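Long-range contacts in Myo-inositol dehydrogenase (Corynebacterium glutamicum, PDB 3EUW), which probably catalyses the NAD+-dependent oxidation of myo-inositol, as a two-domain Gfo/Idh/MocA-family oxidoreductase that assembles as a tetramer: residues 169-174 against 319-324; 100-105 against 312-317; 150-155 against 226-231. All coordinates share one frame; numbering follows the deposited sequence.

Contact 1: residues 169-174 against 319-324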
ATOM      1  N   GLY A 169      26.513 -19.882  15.397  1.00 13.96           N
ATOM      2  CA  GLY A 169      26.627 -18.975  14.267  1.00 14.19           C
ATOM      3  C   GLY A 169      25.300 -18.613  13.608  1.00 15.54           C
ATOM      4  O   GLY A 169      24.296 -19.317  13.756  1.00 15.47           O
ATOM      5  N   ILE A 170      25.308 -17.512  12.863  1.00 14.88           N
ATOM      6  CA  ILE A 170      24.120 -17.021  12.190  1.00 13.45           C
ATOM      7  C   ILE A 170      23.402 -18.062  11.304  1.00 13.41           C
ATOM      8  O   ILE A 170      22.177 -18.146  11.321  1.00 14.01           O
ATOM      9  CB  ILE A 170      24.476 -15.757  11.366  1.00 13.77           C
ATOM     10  CG1 ILE A 170      23.208 -15.058  10.882  1.00 16.25           C
ATOM     11  CG2 ILE A 170      25.383 -16.121  10.206  1.00 12.08           C
ATOM     12  CD1 ILE A 170      23.468 -13.646  10.322  1.00 13.97           C
ATOM     13  N   PHE A 171      24.158 -18.862  10.557  1.00 12.09           N
ATOM     14  CA  PHE A 171      23.572 -19.879   9.677  1.00 13.22           C
ATOM     15  C   PHE A 171      22.815 -20.984  10.420  1.00 13.74           C
ATOM     16  O   PHE A 171      21.697 -21.327  10.045  1.00 16.09           O
ATOM     17  CB  PHE A 171      24.655 -20.520   8.796  1.00 10.93           C
ATOM     18  CG  PHE A 171      25.326 -19.554   7.864  1.00 11.37           C
ATOM     19  CD1 PHE A 171      24.613 -18.965   6.823  1.00 11.96           C
ATOM     20  CD2 PHE A 171      26.671 -19.238   8.020  1.00 10.68           C
ATOM     21  CE1 PHE A 171      25.232 -18.086   5.955  1.00 10.93           C
ATOM     22  CE2 PHE A 171      27.293 -18.361   7.154  1.00  7.89           C
ATOM     23  CZ  PHE A 171      26.578 -17.784   6.120  1.00 10.91           C
ATOM     24  N   ARG A 172      23.415 -21.542  11.467  1.00 14.77           N
ATOM     25  CA  ARG A 172      22.756 -22.599  12.234  1.00 15.41           C
ATOM     26  C   ARG A 172      21.647 -22.071  13.153  1.00 14.82           C
ATOM     27  O   ARG A 172      20.681 -22.775  13.437  1.00 15.50           O
ATOM     28  CB  ARG A 172      23.775 -23.367  13.092  1.00 12.93           C
ATOM     29  CG  ARG A 172      24.906 -24.046  12.322  1.00 17.67           C
ATOM     30  CD  ARG A 172      25.684 -24.982  13.237  1.00 18.52           C
ATOM     31  NE  ARG A 172      26.875 -25.563  12.612  1.00 15.17           N
ATOM     32  CZ  ARG A 172      28.089 -25.017  12.650  1.00 17.44           C
ATOM     33  NH1 ARG A 172      28.292 -23.868  13.280  1.00 13.73           N
ATOM     34  NH2 ARG A 172      29.111 -25.632  12.068  1.00 16.08           N
ATOM     35  N   ASP A 173      21.778 -20.826  13.596  1.00 15.42           N
ATOM     36  CA  ASP A 173      20.812 -20.216  14.510  1.00 14.53           C
ATOM     37  C   ASP A 173      19.699 -19.378  13.868  1.00 14.93           C
ATOM     38  O   ASP A 173      18.554 -19.404  14.330  1.00 15.42           O
ATOM     39  CB  ASP A 173      21.568 -19.358  15.531  1.00 13.90           C
ATOM     40  CG  ASP A 173      20.648 -18.714  16.563  1.00 14.05           C
ATOM     41  OD1 ASP A 173      20.078 -19.442  17.407  1.00 13.49           O
ATOM     42  OD2 ASP A 173      20.502 -17.476  16.528  1.00 11.84           O
HETATM   43  N   MSE A 174      20.034 -18.628  12.820  1.00 14.58           N
HETATM   44  CA  MSE A 174      19.062 -17.782  12.142  1.00 12.19           C
HETATM   45  C   MSE A 174      18.656 -18.253  10.743  1.00 13.57           C
HETATM   46  O   MSE A 174      17.506 -18.601  10.516  1.00 13.31           O
HETATM   47  CB  MSE A 174      19.609 -16.368  12.032  1.00 11.44           C
HETATM   48  CG  MSE A 174      18.589 -15.379  11.512  1.00  5.43           C
HETATM   49 SE   MSE A 174      19.421 -13.634  11.327  1.00 16.01          SE
HETATM   50  CE  MSE A 174      17.883 -12.651  10.517  1.00  7.37           C
ATOM     51  N   ALA A 319      26.531 -26.194   5.030  1.00 12.41           N
ATOM     52  CA  ALA A 319      27.037 -25.938   3.693  1.00 11.49           C
ATOM     53  C   ALA A 319      27.212 -24.436   3.506  1.00 11.14           C
ATOM     54  O   ALA A 319      28.179 -23.997   2.870  1.00 12.02           O
ATOM     55  CB  ALA A 319      26.093 -26.498   2.636  1.00  6.42           C
ATOM     56  N   CYS A 320      26.289 -23.653   4.070  1.00 10.94           N
ATOM     57  CA  CYS A 320      26.351 -22.191   3.976  1.00 11.77           C
ATOM     58  C   CYS A 320      27.620 -21.664   4.626  1.00 12.19           C
ATOM     59  O   CYS A 320      28.359 -20.898   4.012  1.00 14.53           O
ATOM     60  CB  CYS A 320      25.153 -21.524   4.663  1.00 11.83           C
ATOM     61  SG  CYS A 320      23.594 -21.579   3.766  1.00 15.14           S
ATOM     62  N   LEU A 321      27.857 -22.070   5.871  1.00 13.90           N
ATOM     63  CA  LEU A 321      29.036 -21.645   6.612  1.00 16.42           C
ATOM     64  C   LEU A 321      30.304 -21.985   5.847  1.00 17.53           C
ATOM     65  O   LEU A 321      31.211 -21.164   5.738  1.00 18.09           O
ATOM     66  CB  LEU A 321      29.085 -22.321   7.992  1.00 17.00           C
ATOM     67  CG  LEU A 321      30.290 -21.978   8.881  1.00 17.39           C
ATOM     68  CD1 LEU A 321      30.313 -20.487   9.161  1.00 18.43           C
ATOM     69  CD2 LEU A 321      30.214 -22.751  10.186  1.00 18.76           C
ATOM     70  N   GLU A 322      30.367 -23.202   5.320  1.00 18.88           N
ATOM     71  CA  GLU A 322      31.545 -23.634   4.573  1.00 22.55           C
ATOM     72  C   GLU A 322      31.749 -22.787   3.313  1.00 22.02           C
ATOM     73  O   GLU A 322      32.876 -22.420   2.981  1.00 21.27           O
ATOM     74  CB  GLU A 322      31.408 -25.104   4.198  1.00 25.60           C
ATOM     75  CG  GLU A 322      32.678 -25.905   4.400  1.00 34.04           C
ATOM     76  CD  GLU A 322      33.453 -26.055   3.126  1.00 36.16           C
ATOM     77  OE1 GLU A 322      32.823 -26.373   2.098  1.00 42.62           O
ATOM     78  OE2 GLU A 322      34.679 -25.869   3.143  1.00 36.20           O
ATOM     79  N   SER A 323      30.656 -22.490   2.609  1.00 19.87           N
ATOM     80  CA  SER A 323      30.732 -21.671   1.402  1.00 16.73           C
ATOM     81  C   SER A 323      31.215 -20.270   1.777  1.00 16.40           C
ATOM     82  O   SER A 323      32.102 -19.715   1.138  1.00 17.25           O
ATOM     83  CB  SER A 323      29.357 -21.571   0.730  1.00 17.15           C
ATOM     84  OG  SER A 323      29.397 -20.692  -0.384  1.00 13.96           O
ATOM     85  N   ALA A 324      30.633 -19.709   2.828  1.00 16.70           N
ATOM     86  CA  ALA A 324      31.001 -18.366   3.264  1.00 18.28           C
ATOM     87  C   ALA A 324      32.465 -18.294   3.662  1.00 18.42           C
ATOM     88  O   ALA A 324      33.133 -17.295   3.413  1.00 18.63           O
ATOM     89  CB  ALA A 324      30.139 -17.940   4.426  1.00 16.34           C
TER
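F171 packs against C320 and L321 where two nearly antiparallel helices of the Gfo/Idh/MocA fold meet: the short segment axes approach to 9.0 Å, with 160° between their N-to-C directions. The CB of F171 is directed toward 319-324, and CG is anti to the carbonyl carbon (chi1 -63°). One ring face receives C320 CB, 3.8 Å from the centroid and 27° off the normal, a CH-pi contact displaced to the CD1 side. The sulfur of C320 stands more obliquely, SG 4.9 Å from the same centroid, a Cys sulfur-aromatic contact. Backbone also meets this face, since L321 N sits over the CD2 side of the rim, while I170 CG2 lies over the opposite face. At the ring tip, F171 CZ reaches A324 CB at 3.9 Å. Beyond the ring, V213 and V215 of strand 212-219 and A194 of strand 189-197 continue the apolar surroundings, placing the helix pair on the C-terminal domain's sheet. R172, extended from CG to NE, passes L321 at a slant, its NE bonded to N318 OD1 and its NH1 to G168 O. These bonds hold the guanidinium where L321 CD2 approaches R172 NH2 at 3.6 Å.

Contact 2: residues 100-105 against 312-317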
ATOM      1  N   LEU A 100      23.126 -28.823  17.241  1.00 20.24           N
ATOM      2  CA  LEU A 100      23.971 -27.964  16.412  1.00 21.42           C
ATOM      3  C   LEU A 100      25.054 -28.767  15.727  1.00 22.46           C
ATOM      4  O   LEU A 100      25.608 -28.332  14.711  1.00 22.10           O
ATOM      5  CB  LEU A 100      24.628 -26.873  17.257  1.00 20.96           C
ATOM      6  CG  LEU A 100      23.648 -25.865  17.845  1.00 21.52           C
ATOM      7  CD1 LEU A 100      24.380 -24.934  18.790  1.00 20.48           C
ATOM      8  CD2 LEU A 100      22.981 -25.096  16.707  1.00 19.50           C
ATOM      9  N   ASP A 101      25.345 -29.939  16.290  1.00 22.84           N
ATOM     10  CA  ASP A 101      26.379 -30.834  15.777  1.00 23.28           C
ATOM     11  C   ASP A 101      25.778 -31.900  14.877  1.00 23.85           C
ATOM     12  O   ASP A 101      25.110 -32.820  15.353  1.00 25.27           O
ATOM     13  CB  ASP A 101      27.103 -31.511  16.946  1.00 22.76           C
ATOM     14  CG  ASP A 101      28.348 -32.265  16.508  1.00 24.09           C
ATOM     15  OD1 ASP A 101      28.394 -32.768  15.359  1.00 21.09           O
ATOM     16  OD2 ASP A 101      29.282 -32.364  17.328  1.00 27.76           O
ATOM     17  N   ILE A 102      26.028 -31.791  13.578  1.00 25.16           N
ATOM     18  CA  ILE A 102      25.485 -32.760  12.635  1.00 25.91           C
ATOM     19  C   ILE A 102      25.807 -34.207  13.026  1.00 27.80           C
ATOM     20  O   ILE A 102      25.026 -35.108  12.737  1.00 27.91           O
ATOM     21  CB  ILE A 102      25.993 -32.493  11.199  1.00 25.20           C
ATOM     22  CG1 ILE A 102      25.357 -33.495  10.233  1.00 25.28           C
ATOM     23  CG2 ILE A 102      27.511 -32.559  11.150  1.00 23.50           C
ATOM     24  CD1 ILE A 102      23.854 -33.319  10.080  1.00 24.51           C
ATOM     25  N   GLU A 103      26.946 -34.432  13.680  1.00 29.07           N
ATOM     26  CA  GLU A 103      27.318 -35.785  14.096  1.00 32.27           C
ATOM     27  C   GLU A 103      26.370 -36.316  15.168  1.00 31.42           C
ATOM     28  O   GLU A 103      25.935 -37.465  15.104  1.00 30.35           O
ATOM     29  CB  GLU A 103      28.760 -35.827  14.610  1.00 35.84           C
ATOM     30  CG  GLU A 103      29.789 -35.664  13.507  1.00 42.05           C
ATOM     31  CD  GLU A 103      29.485 -36.559  12.321  1.00 46.56           C
ATOM     32  OE1 GLU A 103      29.538 -37.798  12.482  1.00 48.64           O
ATOM     33  OE2 GLU A 103      29.181 -36.024  11.230  1.00 49.28           O
HETATM   34  N   MSE A 104      26.047 -35.483  16.151  1.00 30.68           N
HETATM   35  CA  MSE A 104      25.119 -35.903  17.198  1.00 29.58           C
HETATM   36  C   MSE A 104      23.755 -36.169  16.573  1.00 27.39           C
HETATM   37  O   MSE A 104      23.037 -37.089  16.984  1.00 25.92           O
HETATM   38  CB  MSE A 104      24.995 -34.820  18.274  1.00 31.39           C
HETATM   39  CG  MSE A 104      26.324 -34.549  19.009  1.00 35.87           C
HETATM   40 SE   MSE A 104      26.999 -36.174  19.912  1.00 39.92          SE
HETATM   41  CE  MSE A 104      25.404 -36.533  21.047  1.00 37.23           C
ATOM     42  N   VAL A 105      23.397 -35.351  15.586  1.00 25.34           N
ATOM     43  CA  VAL A 105      22.124 -35.506  14.900  1.00 24.01           C
ATOM     44  C   VAL A 105      22.114 -36.874  14.238  1.00 25.87           C
ATOM     45  O   VAL A 105      21.109 -37.578  14.262  1.00 27.17           O
ATOM     46  CB  VAL A 105      21.916 -34.430  13.805  1.00 23.41           C
ATOM     47  CG1 VAL A 105      20.658 -34.747  13.008  1.00 22.23           C
ATOM     48  CG2 VAL A 105      21.821 -33.032  14.440  1.00 18.74           C
ATOM     49  N   ILE A 312      18.378 -32.035   7.214  1.00 16.19           N
ATOM     50  CA  ILE A 312      18.753 -31.323   6.004  1.00 16.51           C
ATOM     51  C   ILE A 312      18.893 -29.814   6.222  1.00 16.61           C
ATOM     52  O   ILE A 312      19.745 -29.166   5.614  1.00 16.48           O
ATOM     53  CB  ILE A 312      17.737 -31.601   4.878  1.00 16.96           C
ATOM     54  CG1 ILE A 312      17.661 -33.114   4.625  1.00 19.21           C
ATOM     55  CG2 ILE A 312      18.157 -30.889   3.604  1.00 13.93           C
ATOM     56  CD1 ILE A 312      16.564 -33.535   3.654  1.00 19.95           C
ATOM     57  N   ALA A 313      18.060 -29.258   7.095  1.00 16.12           N
ATOM     58  CA  ALA A 313      18.131 -27.835   7.373  1.00 15.20           C
ATOM     59  C   ALA A 313      19.494 -27.523   7.977  1.00 14.90           C
ATOM     60  O   ALA A 313      20.122 -26.525   7.618  1.00 16.67           O
ATOM     61  CB  ALA A 313      17.025 -27.424   8.318  1.00 14.81           C
ATOM     62  N   LEU A 314      19.961 -28.386   8.873  1.00 13.56           N
ATOM     63  CA  LEU A 314      21.261 -28.170   9.504  1.00 14.11           C
ATOM     64  C   LEU A 314      22.368 -28.382   8.485  1.00 13.80           C
ATOM     65  O   LEU A 314      23.346 -27.629   8.447  1.00 14.98           O
ATOM     66  CB  LEU A 314      21.459 -29.112  10.705  1.00 13.17           C
ATOM     67  CG  LEU A 314      22.848 -29.056  11.366  1.00 16.65           C
ATOM     68  CD1 LEU A 314      23.097 -27.633  11.884  1.00 17.33           C
ATOM     69  CD2 LEU A 314      22.955 -30.070  12.521  1.00 13.08           C
ATOM     70  N   GLU A 315      22.220 -29.403   7.650  1.00 14.51           N
ATOM     71  CA  GLU A 315      23.230 -29.670   6.625  1.00 16.26           C
ATOM     72  C   GLU A 315      23.364 -28.478   5.672  1.00 15.18           C
ATOM     73  O   GLU A 315      24.469 -28.142   5.249  1.00 16.52           O
ATOM     74  CB  GLU A 315      22.888 -30.941   5.826  1.00 16.88           C
ATOM     75  CG  GLU A 315      22.895 -32.226   6.649  1.00 18.66           C
ATOM     76  CD  GLU A 315      22.457 -33.456   5.849  1.00 23.56           C
ATOM     77  OE1 GLU A 315      21.454 -33.385   5.110  1.00 26.14           O
ATOM     78  OE2 GLU A 315      23.107 -34.511   5.966  1.00 25.28           O
ATOM     79  N   LEU A 316      22.245 -27.848   5.330  1.00 14.35           N
ATOM     80  CA  LEU A 316      22.273 -26.694   4.440  1.00 14.39           C
ATOM     81  C   LEU A 316      22.980 -25.560   5.174  1.00 14.56           C
ATOM     82  O   LEU A 316      23.803 -24.845   4.597  1.00 14.13           O
ATOM     83  CB  LEU A 316      20.853 -26.259   4.051  1.00 14.37           C
ATOM     84  CG  LEU A 316      20.047 -27.154   3.096  1.00 16.46           C
ATOM     85  CD1 LEU A 316      18.688 -26.504   2.809  1.00 17.25           C
ATOM     86  CD2 LEU A 316      20.806 -27.355   1.791  1.00 16.40           C
ATOM     87  N   ALA A 317      22.670 -25.398   6.458  1.00 13.64           N
ATOM     88  CA  ALA A 317      23.320 -24.341   7.226  1.00 13.26           C
ATOM     89  C   ALA A 317      24.833 -24.608   7.263  1.00 13.63           C
ATOM     90  O   ALA A 317      25.634 -23.685   7.125  1.00 14.18           O
ATOM     91  CB  ALA A 317      22.744 -24.267   8.641  1.00  8.62           C
TER
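L314 reaches across from helix 307-326 to the beginning of helix 102-112, meeting the side chains of I102 and V105 and the backbone of L100 in a largely apolar contact between that helix start and the side of the longer helix. Its CB points toward the 100-105 segment; CG lies anti to the backbone N (chi1 175°), and chi2 of 60° sets the two methyls on different partners. CD1 turns to the loop before the helix and comes to 3.8 Å from L100 O. CD2 enters the first turn: it lies 3.7 Å from I102 N, is equally near I102 CA, and touches V105 CG2, also at 3.7 Å. The side chains of L314 and V105 run antiparallel past one another. At the next residue, E315, CG meets I102 CD1 at 3.7 Å, the two side chains nearly perpendicular; the touching atom is the methylene CG, not the carboxylate.

D101 is the N-cap residue of helix 102-112: its OD1 accepts from E103 N at 2.8 Å, with an N-H...O angle of 142°. Helix 102-112 follows strand 92-94 in the Rossmann domain and leads to strand 119-121, whereas helix 307-326 also packs on helix 169-185, A313 on I176, L316 on L179 and L314 on R172.

Contact 3: residues 150-155 against 226-231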
ATOM      1  N   VAL A 150      12.684 -15.260  -2.985  1.00 12.85           N
ATOM      2  CA  VAL A 150      13.489 -14.265  -2.297  1.00 10.20           C
ATOM      3  C   VAL A 150      12.994 -14.087  -0.881  1.00 11.30           C
ATOM      4  O   VAL A 150      11.839 -13.746  -0.651  1.00 11.57           O
ATOM      5  CB  VAL A 150      13.438 -12.925  -3.033  1.00  8.86           C
ATOM      6  CG1 VAL A 150      14.344 -11.921  -2.341  1.00  9.61           C
ATOM      7  CG2 VAL A 150      13.859 -13.123  -4.488  1.00  8.12           C
ATOM      8  N   ILE A 151      13.884 -14.336   0.070  1.00 10.73           N
ATOM      9  CA  ILE A 151      13.537 -14.247   1.476  1.00 10.58           C
ATOM     10  C   ILE A 151      14.387 -13.211   2.180  1.00 11.44           C
ATOM     11  O   ILE A 151      15.604 -13.183   2.027  1.00 13.16           O
ATOM     12  CB  ILE A 151      13.717 -15.624   2.150  1.00  9.58           C
ATOM     13  CG1 ILE A 151      12.892 -16.667   1.381  1.00  7.79           C
ATOM     14  CG2 ILE A 151      13.281 -15.564   3.609  1.00  9.55           C
ATOM     15  CD1 ILE A 151      13.039 -18.112   1.872  1.00  8.49           C
ATOM     16  N   ILE A 152      13.733 -12.338   2.934  1.00 12.63           N
ATOM     17  CA  ILE A 152      14.444 -11.302   3.664  1.00 11.48           C
ATOM     18  C   ILE A 152      14.028 -11.343   5.114  1.00 12.73           C
ATOM     19  O   ILE A 152      12.893 -10.996   5.472  1.00 12.92           O
ATOM     20  CB  ILE A 152      14.159  -9.903   3.090  1.00 12.89           C
ATOM     21  CG1 ILE A 152      14.632  -9.845   1.633  1.00 15.98           C
ATOM     22  CG2 ILE A 152      14.854  -8.835   3.945  1.00 11.06           C
ATOM     23  CD1 ILE A 152      14.361  -8.523   0.922  1.00 14.45           C
ATOM     24  N   SER A 153      14.962 -11.791   5.943  1.00 11.72           N
ATOM     25  CA  SER A 153      14.756 -11.891   7.368  1.00 10.77           C
ATOM     26  C   SER A 153      15.805 -11.056   8.102  1.00 11.93           C
ATOM     27  O   SER A 153      17.014 -11.217   7.900  1.00 12.16           O
ATOM     28  CB  SER A 153      14.870 -13.350   7.809  1.00 12.51           C
ATOM     29  OG  SER A 153      13.921 -14.172   7.146  1.00 13.80           O
ATOM     30  N   ARG A 154      15.335 -10.152   8.943  1.00 11.62           N
ATOM     31  CA  ARG A 154      16.242  -9.331   9.722  1.00 11.78           C
ATOM     32  C   ARG A 154      15.748  -9.265  11.159  1.00 12.77           C
ATOM     33  O   ARG A 154      14.616  -8.850  11.422  1.00 12.19           O
ATOM     34  CB  ARG A 154      16.337  -7.924   9.126  1.00 10.18           C
ATOM     35  CG  ARG A 154      16.866  -7.903   7.700  1.00  8.87           C
ATOM     36  CD  ARG A 154      16.785  -6.487   7.114  1.00 10.50           C
ATOM     37  NE  ARG A 154      17.502  -6.356   5.852  1.00  9.31           N
ATOM     38  CZ  ARG A 154      17.026  -5.740   4.775  1.00 10.43           C
ATOM     39  NH1 ARG A 154      15.815  -5.179   4.792  1.00  7.67           N
ATOM     40  NH2 ARG A 154      17.756  -5.702   3.676  1.00 10.42           N
ATOM     41  N   ASP A 155      16.586  -9.704  12.088  1.00 13.21           N
ATOM     42  CA  ASP A 155      16.208  -9.659  13.486  1.00 13.57           C
ATOM     43  C   ASP A 155      16.296  -8.212  13.953  1.00 15.69           C
ATOM     44  O   ASP A 155      17.102  -7.432  13.436  1.00 14.99           O
ATOM     45  CB  ASP A 155      17.146 -10.513  14.339  1.00 12.79           C
ATOM     46  CG  ASP A 155      16.904 -11.988  14.172  1.00 17.19           C
ATOM     47  OD1 ASP A 155      15.979 -12.373  13.423  1.00 20.40           O
ATOM     48  OD2 ASP A 155      17.648 -12.765  14.805  1.00 18.07           O
ATOM     49  N   ASN A 226      17.063 -17.109  -2.966  1.00 10.32           N
ATOM     50  CA  ASN A 226      17.961 -16.071  -2.464  1.00  9.16           C
ATOM     51  C   ASN A 226      17.513 -15.587  -1.081  1.00  8.89           C
ATOM     52  O   ASN A 226      16.414 -15.058  -0.907  1.00  7.25           O
ATOM     53  CB  ASN A 226      17.993 -14.926  -3.481  1.00  9.02           C
ATOM     54  CG  ASN A 226      18.998 -13.854  -3.132  1.00 10.54           C
ATOM     55  OD1 ASN A 226      20.188 -14.115  -2.988  1.00 13.06           O
ATOM     56  ND2 ASN A 226      18.515 -12.633  -2.999  1.00 17.01           N
ATOM     57  N   ILE A 227      18.378 -15.785  -0.093  1.00 10.00           N
ATOM     58  CA  ILE A 227      18.082 -15.411   1.278  1.00 10.84           C
ATOM     59  C   ILE A 227      18.963 -14.281   1.790  1.00 12.89           C
ATOM     60  O   ILE A 227      20.193 -14.340   1.673  1.00 13.74           O
ATOM     61  CB  ILE A 227      18.259 -16.629   2.219  1.00 11.31           C
ATOM     62  CG1 ILE A 227      17.360 -17.778   1.749  1.00  8.27           C
ATOM     63  CG2 ILE A 227      17.921 -16.246   3.652  1.00  6.31           C
ATOM     64  CD1 ILE A 227      17.609 -19.093   2.485  1.00 11.19           C
ATOM     65  N   VAL A 228      18.320 -13.258   2.354  1.00 12.85           N
ATOM     66  CA  VAL A 228      19.004 -12.100   2.918  1.00 12.56           C
ATOM     67  C   VAL A 228      18.738 -12.006   4.431  1.00 13.28           C
ATOM     68  O   VAL A 228      17.586 -11.951   4.874  1.00 14.44           O
ATOM     69  CB  VAL A 228      18.547 -10.778   2.237  1.00 14.80           C
ATOM     70  CG1 VAL A 228      19.279  -9.586   2.865  1.00 10.84           C
ATOM     71  CG2 VAL A 228      18.825 -10.830   0.717  1.00 11.40           C
ATOM     72  N   ASN A 229      19.810 -11.998   5.216  1.00 11.27           N
ATOM     73  CA  ASN A 229      19.696 -11.915   6.670  1.00 12.80           C
ATOM     74  C   ASN A 229      20.499 -10.742   7.241  1.00 13.46           C
ATOM     75  O   ASN A 229      21.516 -10.321   6.665  1.00 12.48           O
ATOM     76  CB  ASN A 229      20.241 -13.180   7.339  1.00  9.89           C
ATOM     77  CG  ASN A 229      19.324 -14.383   7.215  1.00 13.85           C
ATOM     78  OD1 ASN A 229      18.133 -14.289   6.869  1.00 13.08           O
ATOM     79  ND2 ASN A 229      19.884 -15.540   7.529  1.00 11.06           N
ATOM     80  N   SER A 230      20.032 -10.216   8.368  1.00 13.26           N
ATOM     81  CA  SER A 230      20.742  -9.167   9.089  1.00 13.28           C
ATOM     82  C   SER A 230      20.402  -9.351  10.542  1.00 12.71           C
ATOM     83  O   SER A 230      19.288  -9.738  10.867  1.00 15.43           O
ATOM     84  CB  SER A 230      20.334  -7.763   8.686  1.00 13.32           C
ATOM     85  OG  SER A 230      21.012  -6.861   9.541  1.00 15.32           O
ATOM     86  N   ARG A 231      21.357  -9.065  11.413  1.00 12.99           N
ATOM     87  CA  ARG A 231      21.153  -9.232  12.831  1.00 12.13           C
ATOM     88  C   ARG A 231      20.529  -8.039  13.569  1.00 11.78           C
ATOM     89  O   ARG A 231      20.404  -8.068  14.791  1.00 13.75           O
ATOM     90  CB  ARG A 231      22.474  -9.659  13.484  1.00 14.02           C
ATOM     91  CG  ARG A 231      22.782 -11.156  13.345  1.00 10.13           C
ATOM     92  CD  ARG A 231      21.727 -12.014  14.063  1.00 11.24           C
ATOM     93  NE  ARG A 231      22.210 -13.367  14.334  1.00 12.12           N
ATOM     94  CZ  ARG A 231      21.464 -14.362  14.816  1.00 13.79           C
ATOM     95  NH1 ARG A 231      20.189 -14.172  15.094  1.00 14.25           N
ATOM     96  NH2 ARG A 231      21.994 -15.561  15.010  1.00 13.59           N
TER
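I151 N donates to N226 O at 2.8 Å (171°), opening a series of five backbone bonds that join strands 146-154 and 224-230, the parallel pair within the otherwise antiparallel mixed sheet of the C-terminal domain. The segment axes are 4.7 Å apart and 10° from parallel. I151 O accepts from V228 N, V228 O takes S153 N, S153 O takes S230 N, and S230 O takes D155 N. The bonds are uneven in geometry: S230 N to S153 O is 3.2 Å long and bent to 138°, whereas the N229 CA-H points well at that same oxygen, CA to O 3.0 Å. Other backbone bonds run outward, V150 with E242, I152 with R240, R154 with D238 and I227 with V215, while N229 O accepts from Q148 NE2 of the second subunit.

S153 OG is satisfied by D178 OD1. R154 runs extended past S230, its CG 3.6 Å from S230 CB. Its NH1 forms salt bridges with D238 OD2 and with E242 OE2 of the second subunit and a hydrogen bond with Y235 OH; NH2 bonds Q148 OE1 of the second subunit, whose F244 makes a cation-pi contact. Just past the strands, R231 NH1 forms a salt bridge with D155 OD2 at 2.9 Å, though its hydrogen bond is weak; R231 NH2 pairs with D173.

I151, I227 and S153 face helix 169-185 through D178 and M181, while the I152, V228 and R154 face meets the second subunit. Strands 238-245 and 212-219 flank the pair, antiparallel, at its outer edges.

How the contacts relate
From the N terminus, the chain first sets down 100-105 in the Rossmann domain, and contact 2 closes the longest loop, returning only at 312-317. Inside that loop, contact 3 joins 150-155 to 226-231 and is wholly nested. Contact 1 starts at 169-174, between the two strands of contact 3, and ends at 319-324, beyond contact 2, so it crosses both. Contacts 1 and 2 share helix 307-326, which thereby spans from the Rossmann domain to the C-terminal domain; they touch where R172 CD packs on L100 O. Contact 1 meets contact 3 where M174 CE packs on S153 O, whereas contacts 2 and 3 do not touch.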